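PDB 4LXR: protein toll from Drosophila melanogaster, which serves as the receptor for cleaved, activated Spätzle, switching on antifungal immune signalling and setting dorsal-ventral polarity in the embryo. Local coordinates for residues 717-728 with 745-756. Residues are numbered along the deposited sequence; the frame is centred on the assembly and turned at random.
Sequences RSVKLSGNPWMC and RIGDRNEMMCVN
D748 presents its carboxylate to the backbone of L721 and S722, just where strand 718-720 ends. The N-H of L721 runs almost straight to OD1 of D748, on its syn lone pair (3.0 Å, 171°). OD2 of D748 takes two bonds from one face of the carboxylate, from S722 N at 2.9 Å and from S722 OG at 2.6 Å. With chi1 at 68°, OG of S722 sits between its own backbone N and carbonyl carbon, and hydroxyl and amide can grip the same oxygen. Cut back to an alanine, D748 would probably leave the amides of L721 and S722 and the S722 hydroxyl without the carboxylate they share. At the start of the strand, R745 O accepts from V719 N at 2.7 Å, and R745 NH1 reaches back to R717 O at 3.2 Å.

The tight part is apolar. M752, bent at its last torsion (chi3 69°), lays CE over one face of the W726 indole, 4.3 Å from the five-membered ring centroid, while N724 CB covers the opposite face. L721 CB packs against M752 SD, L721 CD1 meets I746 CG2, and helix 733-740 closes over W726, I746 and M752. In the ring plane, W726 NE1 bonds to L721 O.

The margin is looser: two waters bridge G723 N to E751 O and N724 O to M753 N. Exposed V755 rests CG2 on P725 CB (3.8 Å), while V755 N bonds to W726 O (3.2 Å). Beyond them the C728-C754 disulfide joins the two segments covalently. R745 at one end, the disulfide at the other, the D748 carboxylate and the methionine-tryptophan core between imply a firmly fastened C-terminal cap on the last strand of the second leucine-rich repeat block of the ectodomain.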
loop_
_atom_site.group_PDB
_atom_site.type_symbol
_atom_site.label_atom_id
_atom_site.label_comp_id
_atom_site.label_asym_id
_atom_site.label_seq_id
_atom_site.Cartn_x
_atom_site.Cartn_y
_atom_site.Cartn_z
ATOM N N ARG A 717 -10.406 57.080 23.573
ATOM C CA ARG A 717 -9.034 57.039 24.057
ATOM C C ARG A 717 -9.106 56.446 25.464
ATOM O O ARG A 717 -9.916 56.872 26.282
ATOM C CB ARG A 717 -8.403 58.424 24.104
ATOM C CG ARG A 717 -8.855 59.369 23.010
ATOM C CD ARG A 717 -7.697 59.977 22.240
ATOM N NE ARG A 717 -8.163 60.990 21.294
ATOM C CZ ARG A 717 -7.379 61.628 20.433
ATOM N NH1 ARG A 717 -6.088 61.346 20.384
ATOM N NH2 ARG A 717 -7.885 62.539 19.613
ATOM N N SER A 718 -8.265 55.448 25.719
ATOM C CA SER A 718 -8.279 54.654 26.946
ATOM C C SER A 718 -7.084 55.051 27.830
ATOM O O SER A 718 -6.012 55.372 27.308
ATOM C CB SER A 718 -8.169 53.179 26.565
ATOM O OG SER A 718 -8.173 52.349 27.700
ATOM N N VAL A 719 -7.260 55.034 29.155
ATOM C CA VAL A 719 -6.237 55.548 30.072
ATOM C C VAL A 719 -6.005 54.715 31.341
ATOM O O VAL A 719 -6.945 54.211 31.955
ATOM C CB VAL A 719 -6.593 56.968 30.586
ATOM C CG1 VAL A 719 -5.328 57.766 30.821
ATOM C CG2 VAL A 719 -7.512 57.686 29.625
ATOM N N LYS A 720 -4.755 54.637 31.782
ATOM C CA LYS A 720 -4.474 54.118 33.119
ATOM C C LYS A 720 -3.762 55.174 33.960
ATOM O O LYS A 720 -2.804 55.803 33.505
ATOM C CB LYS A 720 -3.680 52.812 33.055
ATOM C CG LYS A 720 -4.453 51.670 32.380
ATOM C CD LYS A 720 -3.728 50.343 32.513
ATOM C CE LYS A 720 -4.308 49.308 31.546
ATOM N NZ LYS A 720 -3.443 48.099 31.388
ATOM N N LEU A 721 -4.242 55.378 35.185
ATOM C CA LEU A 721 -3.815 56.527 35.974
ATOM C C LEU A 721 -3.361 56.236 37.406
ATOM O O LEU A 721 -2.933 57.162 38.111
ATOM C CB LEU A 721 -4.927 57.576 36.003
ATOM C CG LEU A 721 -5.356 58.172 34.670
ATOM C CD1 LEU A 721 -6.651 58.973 34.847
ATOM C CD2 LEU A 721 -4.228 59.043 34.119
ATOM N N SER A 722 -3.441 54.976 37.837
ATOM C CA SER A 722 -3.118 54.630 39.223
ATOM C C SER A 722 -1.614 54.583 39.443
ATOM O O SER A 722 -0.839 54.609 38.491
ATOM C CB SER A 722 -3.763 53.302 39.642
ATOM O OG SER A 722 -3.189 52.198 38.954
ATOM N N GLY A 723 -1.205 54.513 40.705
ATOM C CA GLY A 723 0.202 54.495 41.046
ATOM C C GLY A 723 0.878 55.850 40.916
ATOM O O GLY A 723 2.100 55.938 40.937
ATOM N N ASN A 724 0.092 56.911 40.780
ATOM C CA ASN A 724 0.654 58.256 40.717
ATOM C C ASN A 724 0.358 59.061 41.983
ATOM O O ASN A 724 -0.709 58.919 42.575
ATOM C CB ASN A 724 0.138 59.001 39.483
ATOM C CG ASN A 724 0.775 58.507 38.196
ATOM O OD1 ASN A 724 1.886 58.903 37.857
ATOM N ND2 ASN A 724 0.068 57.644 37.473
ATOM N N PRO A 725 1.305 59.914 42.402
ATOM C CA PRO A 725 1.095 60.754 43.597
ATOM C C PRO A 725 0.201 61.955 43.305
ATOM O O PRO A 725 0.688 63.093 43.286
ATOM C CB PRO A 725 2.509 61.232 43.946
ATOM C CG PRO A 725 3.247 61.213 42.647
ATOM C CD PRO A 725 2.660 60.061 41.842
ATOM N N TRP A 726 -1.086 61.703 43.077
ATOM C CA TRP A 726 -2.025 62.761 42.721
ATOM C C TRP A 726 -2.182 63.814 43.831
ATOM O O TRP A 726 -2.327 63.478 45.008
ATOM C CB TRP A 726 -3.383 62.168 42.323
ATOM C CG TRP A 726 -3.282 61.231 41.152
ATOM C CD1 TRP A 726 -3.477 59.884 41.162
ATOM C CD2 TRP A 726 -2.939 61.578 39.803
ATOM N NE1 TRP A 726 -3.289 59.368 39.901
ATOM C CE2 TRP A 726 -2.956 60.388 39.049
ATOM C CE3 TRP A 726 -2.624 62.782 39.160
ATOM C CZ2 TRP A 726 -2.672 60.363 37.681
ATOM C CZ3 TRP A 726 -2.333 62.756 37.805
ATOM C CH2 TRP A 726 -2.363 61.548 37.079
ATOM N N MET A 727 -2.127 65.081 43.432
ATOM C CA MET A 727 -2.326 66.208 44.342
ATOM C C MET A 727 -3.793 66.602 44.308
ATOM O O MET A 727 -4.249 67.268 43.381
ATOM C CB MET A 727 -1.435 67.391 43.931
ATOM C CG MET A 727 -1.661 68.676 44.716
ATOM S SD MET A 727 -1.177 68.543 46.451
ATOM C CE MET A 727 0.398 67.690 46.315
ATOM N N CYS A 728 -4.533 66.159 45.316
ATOM C CA CYS A 728 -5.979 66.377 45.366
ATOM C C CYS A 728 -6.359 67.616 46.178
ATOM O O CYS A 728 -6.810 67.525 47.313
ATOM C CB CYS A 728 -6.704 65.113 45.859
ATOM S SG CYS A 728 -6.406 63.662 44.746
ATOM N N ARG A 745 -13.210 54.513 30.244
ATOM C CA ARG A 745 -11.850 54.745 29.776
ATOM C C ARG A 745 -10.754 54.514 30.819
ATOM O O ARG A 745 -9.573 54.524 30.474
ATOM C CB ARG A 745 -11.690 56.179 29.269
ATOM C CG ARG A 745 -12.701 56.621 28.259
ATOM C CD ARG A 745 -12.545 58.104 28.002
ATOM N NE ARG A 745 -13.621 58.620 27.167
ATOM C CZ ARG A 745 -13.717 58.393 25.864
ATOM N NH1 ARG A 745 -12.803 57.658 25.257
ATOM N NH2 ARG A 745 -14.729 58.894 25.171
ATOM N N ILE A 746 -11.117 54.373 32.090
ATOM C CA ILE A 746 -10.095 54.306 33.135
ATOM C C ILE A 746 -10.222 53.016 33.925
ATOM O O ILE A 746 -10.940 52.957 34.933
ATOM C CB ILE A 746 -10.178 55.498 34.128
ATOM C CG1 ILE A 746 -10.317 56.832 33.404
ATOM C CG2 ILE A 746 -8.935 55.556 35.012
ATOM C CD1 ILE A 746 -10.634 57.975 34.364
ATOM N N GLY A 747 -9.522 51.988 33.467
ATOM C CA GLY A 747 -9.642 50.655 34.031
ATOM C C GLY A 747 -9.266 50.597 35.494
ATOM O O GLY A 747 -9.890 49.867 36.262
ATOM N N ASP A 748 -8.266 51.383 35.888
ATOM C CA ASP A 748 -7.778 51.370 37.270
ATOM C C ASP A 748 -8.258 52.582 38.071
ATOM O O ASP A 748 -7.557 53.085 38.942
ATOM C CB ASP A 748 -6.244 51.264 37.309
ATOM C CG ASP A 748 -5.552 52.433 36.610
ATOM O OD1 ASP A 748 -6.254 53.303 36.046
ATOM O OD2 ASP A 748 -4.300 52.471 36.614
ATOM N N ARG A 749 -9.467 53.038 37.777
ATOM C CA ARG A 749 -10.024 54.200 38.457
ATOM C C ARG A 749 -10.056 54.020 39.972
ATOM O O ARG A 749 -9.730 54.937 40.707
ATOM C CB ARG A 749 -11.432 54.491 37.952
ATOM C CG ARG A 749 -11.996 55.751 38.528
ATOM C CD ARG A 749 -13.313 56.092 37.906
ATOM N NE ARG A 749 -14.341 55.114 38.218
ATOM C CZ ARG A 749 -15.628 55.308 37.983
ATOM N NH1 ARG A 749 -16.043 56.459 37.433
ATOM N NH2 ARG A 749 -16.500 54.364 38.310
ATOM N N ASN A 750 -10.427 52.830 40.430
ATOM C CA ASN A 750 -10.560 52.564 41.861
ATOM C C ASN A 750 -9.233 52.535 42.620
ATOM O O ASN A 750 -9.221 52.636 43.846
ATOM C CB ASN A 750 -11.332 51.254 42.108
ATOM C CG ASN A 750 -12.788 51.333 41.671
ATOM O OD1 ASN A 750 -13.512 52.272 42.019
ATOM N ND2 ASN A 750 -13.225 50.341 40.899
ATOM N N GLU A 751 -8.120 52.414 41.896
ATOM C CA GLU A 751 -6.791 52.364 42.516
ATOM C C GLU A 751 -6.057 53.705 42.520
ATOM O O GLU A 751 -4.926 53.800 43.011
ATOM C CB GLU A 751 -5.901 51.301 41.854
ATOM C CG GLU A 751 -6.204 49.883 42.291
ATOM C CD GLU A 751 -7.556 49.402 41.796
ATOM O OE1 GLU A 751 -7.798 49.468 40.569
ATOM O OE2 GLU A 751 -8.381 48.978 42.637
ATOM N N MET A 752 -6.681 54.736 41.958
ATOM C CA MET A 752 -6.108 56.079 42.051
ATOM C C MET A 752 -6.149 56.597 43.502
ATOM O O MET A 752 -7.168 56.490 44.194
ATOM C CB MET A 752 -6.820 57.038 41.101
ATOM C CG MET A 752 -6.667 56.660 39.631
ATOM S SD MET A 752 -7.756 57.658 38.598
ATOM C CE MET A 752 -7.003 59.289 38.751
ATOM N N MET A 753 -5.025 57.137 43.950
ATOM C CA MET A 753 -4.846 57.576 45.326
ATOM C C MET A 753 -4.488 59.053 45.361
ATOM O O MET A 753 -3.694 59.516 44.547
ATOM C CB MET A 753 -3.712 56.777 45.985
ATOM C CG MET A 753 -3.953 55.282 46.050
ATOM S SD MET A 753 -5.463 54.860 46.978
ATOM C CE MET A 753 -4.961 55.228 48.649
ATOM N N CYS A 754 -5.100 59.779 46.294
ATOM C CA CYS A 754 -4.719 61.140 46.657
ATOM C C CYS A 754 -3.712 61.078 47.800
ATOM O O CYS A 754 -3.990 60.481 48.843
ATOM C CB CYS A 754 -5.944 61.919 47.146
ATOM S SG CYS A 754 -7.210 62.194 45.904
ATOM N N VAL A 755 -2.552 61.699 47.630
ATOM C CA VAL A 755 -1.484 61.521 48.613
ATOM C C VAL A 755 -1.251 62.711 49.561
ATOM O O VAL A 755 -0.154 63.248 49.639
ATOM C CB VAL A 755 -0.168 61.028 47.938
ATOM C CG1 VAL A 755 -0.429 59.716 47.203
ATOM C CG2 VAL A 755 0.401 62.070 46.974
ATOM N N ASN A 756 -2.282 63.097 50.305
ATOM C CA ASN A 756 -2.155 64.171 51.298
ATOM C C ASN A 756 -2.598 63.788 52.712
ATOM O O ASN A 756 -3.579 64.333 53.224
ATOM C CB ASN A 756 -2.930 65.415 50.858
ATOM C CG ASN A 756 -2.326 66.081 49.640
ATOM O OD1 ASN A 756 -1.137 65.932 49.358
ATOM N ND2 ASN A 756 -3.150 66.821 48.907
HETATM O O HOH W 1 -1.847 54.311 43.410
HETATM O O HOH W 2 -2.723 56.890 42.270
#